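Local coordinates for S locus protein 11 (Brassica campestris, PDB 6KYW) that probably acts as the pollen-borne ligand of Brassica self-incompatibility, a secreted cysteine-rich protein recognised by the S-locus receptor kinase of the stigma, at residues F6-C20 / C29-C43. Sequence-based numbering, arbitrary orientation.
Sequences FRKLGKCTTLEEEKC and CTCSDSKMNTHSCDC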
ATOM      1  N   PHE C   6      11.333 -11.996  -7.922  1.00 45.58           N
ATOM      2  CA  PHE C   6      11.719 -10.798  -7.189  1.00 43.84           C
ATOM      3  C   PHE C   6      10.554  -9.824  -7.204  1.00 40.93           C
ATOM      4  O   PHE C   6       9.575 -10.005  -7.932  1.00 40.68           O
ATOM      5  CB  PHE C   6      12.965 -10.158  -7.795  1.00 42.45           C
ATOM      6  CG  PHE C   6      12.833  -9.868  -9.259  1.00 48.71           C
ATOM      7  CD1 PHE C   6      12.265  -8.680  -9.698  1.00 48.20           C
ATOM      8  CD2 PHE C   6      13.246 -10.796 -10.203  1.00 49.46           C
ATOM      9  CE1 PHE C   6      12.136  -8.412 -11.062  1.00 59.29           C
ATOM     10  CE2 PHE C   6      13.126 -10.532 -11.560  1.00 60.78           C
ATOM     11  CZ  PHE C   6      12.574  -9.332 -11.993  1.00 55.28           C
ATOM     12  N   ARG C   7      10.691  -8.766  -6.409  1.00 36.82           N
ATOM     13  CA  ARG C   7       9.695  -7.710  -6.312  1.00 33.43           C
ATOM     14  C   ARG C   7      10.377  -6.359  -6.461  1.00 31.97           C
ATOM     15  O   ARG C   7      11.539  -6.191  -6.080  1.00 34.10           O
ATOM     16  CB  ARG C   7       8.941  -7.783  -4.991  1.00 33.47           C
ATOM     17  CG  ARG C   7       7.800  -6.788  -4.873  1.00 34.81           C
ATOM     18  CD  ARG C   7       7.092  -6.969  -3.572  1.00 32.88           C
ATOM     19  NE  ARG C   7       6.501  -8.295  -3.511  1.00 39.44           N
ATOM     20  CZ  ARG C   7       5.456  -8.687  -4.236  1.00 37.32           C
ATOM     21  NH1 ARG C   7       4.859  -7.849  -5.066  1.00 35.80           N
ATOM     22  NH2 ARG C   7       4.998  -9.920  -4.124  1.00 38.20           N
ATOM     23  N   LYS C   8       9.644  -5.398  -7.022  1.00 39.30           N
ATOM     24  CA  LYS C   8      10.160  -4.061  -7.301  1.00 42.24           C
ATOM     25  C   LYS C   8       9.099  -2.994  -7.045  1.00 40.29           C
ATOM     26  O   LYS C   8       7.888  -3.250  -7.090  1.00 36.26           O
ATOM     27  CB  LYS C   8      10.621  -3.929  -8.754  1.00 38.23           C
ATOM     28  CG  LYS C   8      12.004  -4.391  -9.038  1.00 42.65           C
ATOM     29  CD  LYS C   8      12.305  -4.115 -10.501  1.00 46.01           C
ATOM     30  CE  LYS C   8      13.577  -4.810 -10.959  1.00 52.07           C
ATOM     31  NZ  LYS C   8      13.759  -4.672 -12.429  1.00 59.97           N
ATOM     32  N   LEU C   9       9.576  -1.774  -6.821  1.00 39.23           N
ATOM     33  CA  LEU C   9       8.694  -0.611  -6.806  1.00 35.65           C
ATOM     34  C   LEU C   9       8.144  -0.329  -8.199  1.00 41.56           C
ATOM     35  O   LEU C   9       8.852  -0.438  -9.200  1.00 44.96           O
ATOM     36  CB  LEU C   9       9.440   0.625  -6.333  1.00 36.74           C
ATOM     37  CG  LEU C   9       9.114   1.162  -4.952  1.00 43.58           C
ATOM     38  CD1 LEU C   9       9.340   0.100  -3.912  1.00 53.98           C
ATOM     39  CD2 LEU C   9      10.023   2.370  -4.734  1.00 31.74           C
ATOM     40  N   GLY C  10       6.886   0.060  -8.259  1.00 38.12           N
ATOM     41  CA  GLY C  10       6.351   0.535  -9.506  1.00 35.19           C
ATOM     42  C   GLY C  10       5.495  -0.498 -10.185  1.00 39.21           C
ATOM     43  O   GLY C  10       5.231  -1.589  -9.667  1.00 42.97           O
ATOM     44  N   LYS C  11       5.048  -0.132 -11.377  1.00 47.44           N
ATOM     45  CA  LYS C  11       4.141  -0.976 -12.141  1.00 51.50           C
ATOM     46  C   LYS C  11       4.890  -1.876 -13.122  1.00 48.11           C
ATOM     47  O   LYS C  11       6.022  -1.593 -13.537  1.00 47.20           O
ATOM     48  CB  LYS C  11       3.126  -0.110 -12.882  1.00 51.94           C
ATOM     49  CG  LYS C  11       1.859   0.085 -12.076  1.00 51.85           C
ATOM     50  CD  LYS C  11       1.054   1.215 -12.599  1.00 56.95           C
ATOM     51  CE  LYS C  11      -0.355   0.739 -12.873  1.00 67.43           C
ATOM     52  NZ  LYS C  11      -0.369  -0.472 -13.734  1.00 63.39           N
ATOM     53  N   CYS C  12       4.243  -2.985 -13.473  1.00 49.46           N
ATOM     54  CA  CYS C  12       4.752  -3.853 -14.532  1.00 50.77           C
ATOM     55  C   CYS C  12       4.876  -3.099 -15.848  1.00 55.71           C
ATOM     56  O   CYS C  12       3.992  -2.327 -16.226  1.00 63.82           O
ATOM     57  CB  CYS C  12       3.823  -5.052 -14.734  1.00 50.47           C
ATOM     58  SG  CYS C  12       4.095  -6.429 -13.573  1.00 82.86           S
ATOM     59  N   THR C  13       5.974  -3.341 -16.557  1.00 57.67           N
ATOM     60  CA  THR C  13       6.192  -2.838 -17.906  1.00 59.68           C
ATOM     61  C   THR C  13       6.456  -4.009 -18.849  1.00 67.22           C
ATOM     62  O   THR C  13       6.690  -5.139 -18.414  1.00 65.86           O
ATOM     63  CB  THR C  13       7.360  -1.847 -17.938  1.00 58.98           C
ATOM     64  OG1 THR C  13       8.605  -2.553 -17.870  1.00 58.08           O
ATOM     65  CG2 THR C  13       7.264  -0.904 -16.768  1.00 54.96           C
ATOM     66  N   THR C  14       6.415  -3.748 -20.165  1.00 70.42           N
ATOM     67  CA  THR C  14       6.710  -4.834 -21.097  1.00 64.02           C
ATOM     68  C   THR C  14       8.172  -5.249 -21.010  1.00 63.77           C
ATOM     69  O   THR C  14       8.483  -6.436 -21.166  1.00 69.13           O
ATOM     70  CB  THR C  14       6.347  -4.461 -22.548  1.00 64.61           C
ATOM     71  OG1 THR C  14       6.900  -3.184 -22.877  1.00 69.98           O
ATOM     72  CG2 THR C  14       4.804  -4.451 -22.770  1.00 60.47           C
ATOM     73  N   LEU C  15       9.084  -4.307 -20.744  1.00 61.60           N
ATOM     74  CA  LEU C  15      10.481  -4.700 -20.580  1.00 64.21           C
ATOM     75  C   LEU C  15      10.687  -5.529 -19.328  1.00 65.97           C
ATOM     76  O   LEU C  15      11.550  -6.414 -19.309  1.00 64.62           O
ATOM     77  CB  LEU C  15      11.409  -3.488 -20.537  1.00 67.41           C
ATOM     78  CG  LEU C  15      11.389  -2.537 -21.726  1.00 80.82           C
ATOM     79  CD1 LEU C  15      12.391  -1.399 -21.513  1.00 78.59           C
ATOM     80  CD2 LEU C  15      11.673  -3.308 -23.014  1.00 71.66           C
ATOM     81  N   GLU C  16       9.932  -5.241 -18.271  1.00 64.64           N
ATOM     82  CA  GLU C  16      10.006  -6.069 -17.080  1.00 61.95           C
ATOM     83  C   GLU C  16       9.417  -7.451 -17.339  1.00 61.98           C
ATOM     84  O   GLU C  16       9.903  -8.443 -16.788  1.00 64.37           O
ATOM     85  CB  GLU C  16       9.297  -5.360 -15.929  1.00 62.13           C
ATOM     86  CG  GLU C  16       9.600  -5.903 -14.548  1.00 56.90           C
ATOM     87  CD  GLU C  16      10.888  -5.361 -13.941  1.00 63.14           C
ATOM     88  OE1 GLU C  16      11.626  -4.586 -14.597  1.00 60.80           O
ATOM     89  OE2 GLU C  16      11.158  -5.726 -12.783  1.00 56.10           O
ATOM     90  N   GLU C  17       8.395  -7.535 -18.194  1.00 62.58           N
ATOM     91  CA  GLU C  17       7.840  -8.831 -18.568  1.00 66.12           C
ATOM     92  C   GLU C  17       8.873  -9.687 -19.291  1.00 67.68           C
ATOM     93  O   GLU C  17       8.900 -10.913 -19.124  1.00 67.51           O
ATOM     94  CB  GLU C  17       6.603  -8.642 -19.442  1.00 67.58           C
ATOM     95  CG  GLU C  17       6.040  -9.935 -20.005  1.00 70.37           C
ATOM     96  CD  GLU C  17       5.103 -10.618 -19.029  1.00 78.43           C
ATOM     97  OE1 GLU C  17       4.466 -11.634 -19.389  1.00 71.01           O
ATOM     98  OE2 GLU C  17       4.993 -10.122 -17.894  1.00 73.17           O
ATOM     99  N   GLU C  18       9.732  -9.064 -20.100  1.00 68.37           N
ATOM    100  CA  GLU C  18      10.826  -9.812 -20.708  1.00 70.04           C
ATOM    101  C   GLU C  18      11.859 -10.208 -19.662  1.00 69.07           C
ATOM    102  O   GLU C  18      12.424 -11.305 -19.712  1.00 69.05           O
ATOM    103  CB  GLU C  18      11.457  -8.992 -21.835  1.00 70.75           C
ATOM    104  CG  GLU C  18      10.611  -8.974 -23.114  1.00 75.94           C
ATOM    105  CD  GLU C  18       9.746 -10.243 -23.283  1.00104.74           C
ATOM    106  OE1 GLU C  18       8.561 -10.230 -22.860  1.00 91.93           O
ATOM    107  OE2 GLU C  18      10.242 -11.249 -23.851  1.00 95.52           O
ATOM    108  N   LYS C  19      12.089  -9.342 -18.686  1.00 63.82           N
ATOM    109  CA  LYS C  19      13.009  -9.673 -17.610  1.00 64.35           C
ATOM    110  C   LYS C  19      12.497 -10.843 -16.761  1.00 66.56           C
ATOM    111  O   LYS C  19      13.306 -11.617 -16.247  1.00 66.62           O
ATOM    112  CB  LYS C  19      13.255  -8.417 -16.763  1.00 65.84           C
ATOM    113  CG  LYS C  19      14.109  -8.623 -15.521  1.00 76.26           C
ATOM    114  CD  LYS C  19      15.529  -8.097 -15.703  1.00 79.46           C
ATOM    115  CE  LYS C  19      16.407  -8.420 -14.480  1.00 77.65           C
ATOM    116  NZ  LYS C  19      16.754  -9.876 -14.364  1.00 78.71           N
ATOM    117  N   CYS C  20      11.172 -11.006 -16.599  1.00 65.79           N
ATOM    118  CA  CYS C  20      10.677 -12.143 -15.821  1.00 61.20           C
ATOM    119  C   CYS C  20      11.120 -13.451 -16.460  1.00 66.51           C
ATOM    120  O   CYS C  20      11.368 -14.450 -15.767  1.00 64.87           O
ATOM    121  CB  CYS C  20       9.147 -12.138 -15.720  1.00 56.30           C
ATOM    122  SG  CYS C  20       8.321 -10.828 -14.781  1.00 68.82           S
ATOM    123  N   CYS C  29       6.886 -17.613 -17.125  1.00 57.65           N
ATOM    124  CA  CYS C  29       7.267 -16.568 -16.180  1.00 58.49           C
ATOM    125  C   CYS C  29       6.628 -15.248 -16.598  1.00 60.68           C
ATOM    126  O   CYS C  29       6.762 -14.828 -17.753  1.00 69.63           O
ATOM    127  CB  CYS C  29       8.793 -16.421 -16.125  1.00 58.82           C
ATOM    128  SG  CYS C  29       9.692 -17.881 -15.544  1.00 78.32           S
ATOM    129  N   THR C  30       5.937 -14.585 -15.669  1.00 58.30           N
ATOM    130  CA  THR C  30       5.288 -13.322 -15.996  1.00 63.96           C
ATOM    131  C   THR C  30       5.358 -12.333 -14.833  1.00 56.53           C
ATOM    132  O   THR C  30       5.796 -12.645 -13.721  1.00 53.50           O
ATOM    133  CB  THR C  30       3.824 -13.525 -16.426  1.00 60.30           C
ATOM    134  OG1 THR C  30       3.389 -12.388 -17.202  1.00 63.43           O
ATOM    135  CG2 THR C  30       2.911 -13.684 -15.211  1.00 54.88           C
ATOM    136  N   CYS C  31       4.904 -11.122 -15.130  1.00 59.80           N
ATOM    137  CA  CYS C  31       4.913  -9.976 -14.238  1.00 54.90           C
ATOM    138  C   CYS C  31       3.506  -9.789 -13.671  1.00 54.39           C
ATOM    139  O   CYS C  31       2.524  -9.872 -14.413  1.00 55.86           O
ATOM    140  CB  CYS C  31       5.370  -8.750 -15.032  1.00 56.17           C
ATOM    141  SG  CYS C  31       5.891  -7.317 -14.100  1.00 78.69           S
ATOM    142  N   SER C  32       3.407  -9.585 -12.357  1.00 51.16           N
ATOM    143  CA  SER C  32       2.125  -9.365 -11.687  1.00 51.02           C
ATOM    144  C   SER C  32       2.176  -8.044 -10.928  1.00 52.03           C
ATOM    145  O   SER C  32       3.009  -7.881 -10.030  1.00 52.26           O
ATOM    146  CB  SER C  32       1.805 -10.501 -10.709  1.00 47.99           C
ATOM    147  OG  SER C  32       1.708 -11.742 -11.362  1.00 50.16           O
ATOM    148  N   ASP C  33       1.293  -7.106 -11.284  1.00 51.29           N
ATOM    149  CA  ASP C  33       1.134  -5.878 -10.510  1.00 47.06           C
ATOM    150  C   ASP C  33       0.524  -6.216  -9.153  1.00 42.30           C
ATOM    151  O   ASP C  33      -0.308  -7.115  -9.036  1.00 46.14           O
ATOM    152  CB  ASP C  33       0.215  -4.875 -11.242  1.00 48.75           C
ATOM    153  CG  ASP C  33       0.927  -4.084 -12.342  1.00 52.20           C
ATOM    154  OD1 ASP C  33       2.065  -3.589 -12.145  1.00 51.27           O
ATOM    155  OD2 ASP C  33       0.322  -3.956 -13.421  1.00 60.91           O
ATOM    156  N   SER C  34       0.900  -5.456  -8.128  1.00 38.99           N
ATOM    157  CA  SER C  34       0.548  -5.825  -6.763  1.00 41.14           C
ATOM    158  C   SER C  34       0.188  -4.570  -5.969  1.00 41.15           C
ATOM    159  O   SER C  34       0.160  -3.462  -6.499  1.00 41.29           O
ATOM    160  CB  SER C  34       1.698  -6.605  -6.111  1.00 38.21           C
ATOM    161  OG  SER C  34       1.334  -7.011  -4.797  1.00 49.48           O
ATOM    162  N   LYS C  35      -0.061  -4.747  -4.672  1.00 43.94           N
ATOM    163  CA  LYS C  35      -0.449  -3.647  -3.803  1.00 38.93           C
ATOM    164  C   LYS C  35       0.764  -2.853  -3.341  1.00 40.91           C
ATOM    165  O   LYS C  35       1.913  -3.309  -3.427  1.00 39.02           O
ATOM    166  CB  LYS C  35      -1.205  -4.155  -2.573  1.00 41.73           C
ATOM    167  CG  LYS C  35      -0.587  -5.334  -1.884  1.00 35.68           C
ATOM    168  CD  LYS C  35      -1.327  -5.649  -0.625  1.00 33.66           C
ATOM    169  CE  LYS C  35      -2.764  -6.219  -0.849  1.00 35.16           C
ATOM    170  NZ  LYS C  35      -3.017  -7.093  -2.038  1.00 46.29           N
ATOM    171  N   MET C  36       0.478  -1.655  -2.808  1.00 37.23           N
ATOM    172  CA  MET C  36       1.486  -0.706  -2.307  1.00 35.20           C
ATOM    173  C   MET C  36       2.446  -0.241  -3.395  1.00 38.08           C
ATOM    174  O   MET C  36       3.593   0.100  -3.100  1.00 39.43           O
ATOM    175  CB  MET C  36       2.281  -1.282  -1.126  1.00 47.43           C
ATOM    176  CG  MET C  36       1.416  -1.912  -0.050  1.00 44.91           C
ATOM    177  SD  MET C  36       2.149  -1.914   1.537  1.00107.36           S
ATOM    178  CE  MET C  36       1.145  -3.202   2.190  1.00 46.49           C
ATOM    179  N   ASN C  37       1.985  -0.214  -4.653  1.00 38.23           N
ATOM    180  CA  ASN C  37       2.810   0.176  -5.793  1.00 37.92           C
ATOM    181  C   ASN C  37       4.070  -0.696  -5.921  1.00 36.40           C
ATOM    182  O   ASN C  37       5.184  -0.197  -6.095  1.00 34.39           O
ATOM    183  CB  ASN C  37       3.181   1.660  -5.721  1.00 30.08           C
ATOM    184  CG  ASN C  37       3.740   2.188  -7.052  1.00 36.41           C
ATOM    185  OD1 ASN C  37       3.256   1.844  -8.135  1.00 37.22           O
ATOM    186  ND2 ASN C  37       4.770   3.012  -6.967  1.00 32.38           N
ATOM    187  N   THR C  38       3.885  -2.016  -5.864  1.00 35.93           N
ATOM    188  CA  THR C  38       4.954  -2.960  -6.208  1.00 37.14           C
ATOM    189  C   THR C  38       4.458  -3.921  -7.283  1.00 35.85           C
ATOM    190  O   THR C  38       3.252  -4.123  -7.453  1.00 38.94           O
ATOM    191  CB  THR C  38       5.471  -3.779  -4.997  1.00 31.82           C
ATOM    192  OG1 THR C  38       4.464  -4.705  -4.550  1.00 31.92           O
ATOM    193  CG2 THR C  38       5.893  -2.880  -3.856  1.00 30.24           C
ATOM    194  N   HIS C  39       5.414  -4.510  -8.011  1.00 38.83           N
ATOM    195  CA  HIS C  39       5.141  -5.625  -8.915  1.00 42.47           C
ATOM    196  C   HIS C  39       6.158  -6.742  -8.667  1.00 46.54           C
ATOM    197  O   HIS C  39       7.214  -6.530  -8.055  1.00 39.84           O
ATOM    198  CB  HIS C  39       5.178  -5.177 -10.383  1.00 39.39           C
ATOM    199  CG  HIS C  39       6.531  -4.740 -10.852  1.00 41.13           C
ATOM    200  ND1 HIS C  39       7.043  -3.487 -10.593  1.00 44.12           N
ATOM    201  CD2 HIS C  39       7.478  -5.391 -11.568  1.00 41.07           C
ATOM    202  CE1 HIS C  39       8.251  -3.388 -11.120  1.00 43.23           C
ATOM    203  NE2 HIS C  39       8.534  -4.527 -11.724  1.00 41.22           N
ATOM    204  N   SER C  40       5.833  -7.950  -9.144  1.00 41.86           N
ATOM    205  CA  SER C  40       6.724  -9.095  -8.994  1.00 41.63           C
ATOM    206  C   SER C  40       6.859  -9.892 -10.288  1.00 44.83           C
ATOM    207  O   SER C  40       5.932  -9.970 -11.102  1.00 43.58           O
ATOM    208  CB  SER C  40       6.250 -10.035  -7.874  1.00 40.34           C
ATOM    209  OG  SER C  40       4.969 -10.581  -8.155  1.00 41.38           O
ATOM    210  N   CYS C  41       8.034 -10.499 -10.455  1.00 46.42           N
ATOM    211  CA  CYS C  41       8.294 -11.504 -11.487  1.00 48.61           C
ATOM    212  C   CYS C  41       8.239 -12.896 -10.858  1.00 46.35           C
ATOM    213  O   CYS C  41       9.014 -13.199  -9.947  1.00 45.54           O
ATOM    214  CB  CYS C  41       9.660 -11.265 -12.127  1.00 48.37           C
ATOM    215  SG  CYS C  41       9.655 -10.032 -13.465  1.00 58.75           S
ATOM    216  N   ASP C  42       7.316 -13.731 -11.315  1.00 43.58           N
ATOM    217  CA  ASP C  42       7.197 -15.085 -10.784  1.00 46.10           C
ATOM    218  C   ASP C  42       6.941 -16.054 -11.932  1.00 53.67           C
ATOM    219  O   ASP C  42       6.540 -15.662 -13.031  1.00 49.70           O
ATOM    220  CB  ASP C  42       6.069 -15.212  -9.751  1.00 44.58           C
ATOM    221  CG  ASP C  42       6.099 -14.102  -8.722  1.00 51.03           C
ATOM    222  OD1 ASP C  42       6.658 -14.310  -7.620  1.00 55.98           O
ATOM    223  OD2 ASP C  42       5.571 -13.006  -9.021  1.00 54.64           O
ATOM    224  N   CYS C  43       7.150 -17.337 -11.660  1.00 55.40           N
ATOM    225  CA  CYS C  43       7.051 -18.359 -12.690  1.00 52.75           C
ATOM    226  C   CYS C  43       6.070 -19.427 -12.251  1.00 49.70           C
ATOM    227  O   CYS C  43       6.242 -20.035 -11.190  1.00 55.49           O
ATOM    228  CB  CYS C  43       8.421 -18.958 -12.989  1.00 55.42           C
ATOM    229  SG  CYS C  43       9.607 -17.676 -13.514  1.00 61.85           S
TER
HETATM  230  O   HOH W   1       1.247  -2.303 -15.556  1.00 52.60           O
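This contact is the core of the protein, a defensin-like alpha-beta fold in which helix 14-20 packs on a three-stranded antiparallel sheet and is tied to it by one disulfide of its own. Strand 6-9 runs antiparallel to strand 38-43; Lys8 N donates to His39 O, and His39 N to Lys8 O. Two disulfides cross from the helical side to the sheet. Cys20 SG is joined to Cys41 SG on the central strand, and Cys12 SG, in the loop before the helix, to Cys31 SG on strand 29-33. Cys41 CB also lies over one face of the Phe6 ring, 3.8 Å from its centroid.

His39 is wedged between sheet and helix. With CG between the backbone N and the carbonyl carbon (chi1 66°), its ring is turned toward the 10-12 loop and the helix, where Lys11 O and Cys12 CA lie over one face. His39 ND1 donates to Gly10 O at 2.8 Å. His39 NE2 donates to Glu16 OE2 at 3.1 Å. Both acceptors lie near the ring plane, but the carboxylate of Glu16 is turned 81° from it. Glu16 OE2 also takes a salt bridge from Lys8 NZ. A leucine in place of His39 would probably leave Gly10 O without this donor and Glu16 tied less firmly to the sheet.

Further along the helix, Glu17 grips strand 29-33 with both oxygens: OE1 accepts from Thr30 OG1 and OE2 from Cys31 N. On the other face of the sheet, Arg7 NE bonds to the backbone of another protein chain. At the loop, Cys12 N donates almost straight (176°) to Asp33 OD1, at 2.6 Å.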